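Local coordinates for protein transcriptional regulator (TetR/AcrR family) (PDB 5GPC) that binds DNA as a TetR/AcrR-family transcriptional regulator and probably represses its target genes, at residues A[52-57]-A[113-118]. Sequence-based numbering, arbitrary orientation.
Sequences DVLISL and TELRLK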
loop_
_atom_site.group_PDB
_atom_site.type_symbol
_atom_site.label_atom_id
_atom_site.label_comp_id
_atom_site.label_asym_id
_atom_site.label_seq_id
_atom_site.Cartn_x
_atom_site.Cartn_y
_atom_site.Cartn_z
ATOM N N ASP A 52 5.470 -12.952 5.669
ATOM C CA ASP A 52 6.370 -13.371 6.735
ATOM C C ASP A 52 5.990 -14.771 7.201
ATOM O O ASP A 52 6.845 -15.548 7.626
ATOM C CB ASP A 52 6.337 -12.393 7.907
ATOM C CG ASP A 52 7.320 -12.766 8.999
ATOM O OD1 ASP A 52 8.442 -13.201 8.663
ATOM O OD2 ASP A 52 6.970 -12.630 10.190
ATOM N N VAL A 53 4.700 -15.085 7.121
ATOM C CA VAL A 53 4.231 -16.437 7.389
ATOM C C VAL A 53 4.825 -17.376 6.348
ATOM O O VAL A 53 5.275 -18.475 6.668
ATOM C CB VAL A 53 2.690 -16.534 7.357
ATOM C CG1 VAL A 53 2.239 -17.974 7.576
ATOM C CG2 VAL A 53 2.072 -15.611 8.391
ATOM N N LEU A 54 4.839 -16.919 5.100
ATOM C CA LEU A 54 5.362 -17.705 3.990
ATOM C C LEU A 54 6.883 -17.810 4.012
ATOM O O LEU A 54 7.450 -18.771 3.495
ATOM C CB LEU A 54 4.901 -17.107 2.663
ATOM C CG LEU A 54 3.538 -17.619 2.206
ATOM C CD1 LEU A 54 3.014 -16.819 1.030
ATOM C CD2 LEU A 54 3.668 -19.081 1.843
ATOM N N ILE A 55 7.539 -16.819 4.603
ATOM C CA ILE A 55 8.988 -16.859 4.749
ATOM C C ILE A 55 9.375 -17.797 5.884
ATOM O O ILE A 55 10.228 -18.669 5.716
ATOM C CB ILE A 55 9.576 -15.462 5.010
ATOM C CG1 ILE A 55 9.568 -14.637 3.721
ATOM C CG2 ILE A 55 10.992 -15.569 5.547
ATOM C CD1 ILE A 55 9.791 -13.160 3.942
ATOM N N SER A 56 8.734 -17.616 7.036
ATOM C CA SER A 56 8.981 -18.462 8.199
ATOM C C SER A 56 8.678 -19.919 7.881
ATOM O O SER A 56 9.382 -20.820 8.330
ATOM C CB SER A 56 8.141 -18.000 9.392
ATOM O OG SER A 56 8.311 -16.613 9.628
ATOM N N LEU A 57 7.622 -20.134 7.101
ATOM C CA LEU A 57 7.243 -21.467 6.655
ATOM C C LEU A 57 8.408 -22.138 5.941
ATOM O O LEU A 57 8.797 -23.255 6.278
ATOM C CB LEU A 57 6.021 -21.392 5.734
ATOM C CG LEU A 57 5.299 -22.668 5.292
ATOM C CD1 LEU A 57 3.868 -22.327 4.914
ATOM C CD2 LEU A 57 5.990 -23.353 4.121
ATOM N N THR A 113 8.802 -11.842 -4.817
ATOM C CA THR A 113 8.934 -10.912 -3.708
ATOM C C THR A 113 10.147 -11.248 -2.842
ATOM O O THR A 113 11.136 -11.785 -3.339
ATOM C CB THR A 113 7.664 -10.926 -2.850
ATOM O OG1 THR A 113 7.363 -12.276 -2.473
ATOM C CG2 THR A 113 6.489 -10.369 -3.639
ATOM N N GLU A 114 10.076 -10.936 -1.551
ATOM C CA GLU A 114 11.188 -11.227 -0.648
ATOM C C GLU A 114 11.257 -12.722 -0.349
ATOM O O GLU A 114 12.304 -13.239 0.043
ATOM C CB GLU A 114 11.073 -10.431 0.656
ATOM C CG GLU A 114 12.268 -10.625 1.589
ATOM C CD GLU A 114 12.184 -9.800 2.855
ATOM O OE1 GLU A 114 11.177 -9.087 3.040
ATOM O OE2 GLU A 114 13.132 -9.868 3.667
ATOM N N LEU A 115 10.140 -13.415 -0.535
ATOM C CA LEU A 115 10.135 -14.864 -0.400
ATOM C C LEU A 115 11.110 -15.455 -1.413
ATOM O O LEU A 115 11.891 -16.349 -1.088
ATOM C CB LEU A 115 8.730 -15.432 -0.598
ATOM C CG LEU A 115 8.575 -16.931 -0.326
ATOM C CD1 LEU A 115 9.128 -17.288 1.043
ATOM C CD2 LEU A 115 7.120 -17.356 -0.447
ATOM N N ARG A 116 11.071 -14.925 -2.633
ATOM C CA ARG A 116 12.001 -15.314 -3.690
ATOM C C ARG A 116 13.447 -15.094 -3.252
ATOM O O ARG A 116 14.328 -15.895 -3.564
ATOM C CB ARG A 116 11.709 -14.527 -4.969
ATOM C CG ARG A 116 12.357 -15.083 -6.226
ATOM C CD ARG A 116 11.784 -16.442 -6.601
ATOM N NE ARG A 116 12.636 -17.543 -6.162
ATOM C CZ ARG A 116 12.396 -18.822 -6.427
ATOM N NH1 ARG A 116 11.327 -19.165 -7.132
ATOM N NH2 ARG A 116 13.224 -19.760 -5.989
ATOM N N LEU A 117 13.683 -14.002 -2.529
ATOM C CA LEU A 117 14.996 -13.722 -1.956
ATOM C C LEU A 117 15.397 -14.816 -0.974
ATOM O O LEU A 117 16.482 -15.387 -1.073
ATOM C CB LEU A 117 15.008 -12.364 -1.246
ATOM C CG LEU A 117 14.781 -11.083 -2.051
ATOM C CD1 LEU A 117 14.651 -9.892 -1.112
ATOM C CD2 LEU A 117 15.909 -10.858 -3.043
ATOM N N LYS A 118 14.507 -15.107 -0.029
ATOM C CA LYS A 118 14.797 -16.050 1.047
ATOM C C LYS A 118 14.949 -17.485 0.550
ATOM O O LYS A 118 15.754 -18.249 1.083
ATOM C CB LYS A 118 13.705 -15.981 2.118
ATOM C CG LYS A 118 13.561 -14.609 2.762
ATOM C CD LYS A 118 14.878 -14.147 3.371
ATOM C CE LYS A 118 14.751 -12.771 4.008
ATOM N NZ LYS A 118 16.081 -12.205 4.370
#
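Ile55 and Leu115 pack side by side, their chains running opposite ways, where helix 50-62 runs beside the first turn of helix 114-139. Their CA atoms lie 5.6 Å apart, and the short helical segments are nearly parallel, at 12° with axes 9.7 Å apart. From CB, Ile55 divides into two branches. CG2 rests on the aliphatic part of Lys118, 3.9 Å from its CG. CG1, anti to the carbonyl carbon (chi1 -75°), leads across to Leu115 and meets its CD1 at 3.8 Å. The tip of this branch, Ile55 CD1, looks onto Glu114 CG at 4.3 Å. In the TetR fold helix 50-62 links the DNA-binding helices, with the predicted helix-turn-helix at 28-47, to the helical C-terminal domain, and this contact sets it against that domain; the bound nucleic acid comes within about 7 Å, nearest atom to nearest atom. Leu115 reaches over with both methyls: CD1 lies against the backbone of helix 50-62, at Ile55 CA, while CD2 packs on Leu54 CB at 3.8 Å. Beyond that point Leu54 continues onto Ile19, Tyr24 and Leu108. The Lys118 chain bends at chi2 (-57°), turning away from Ile55, and its extended outer part ends near Glu114, where NZ and OE2 form a long salt bridge of 3.8 Å. Just ahead of helix 114-139, Thr113 OG1 is hydrogen-bonded to Glu51 OE2, tying the lead-in to this helix to helix 50-62.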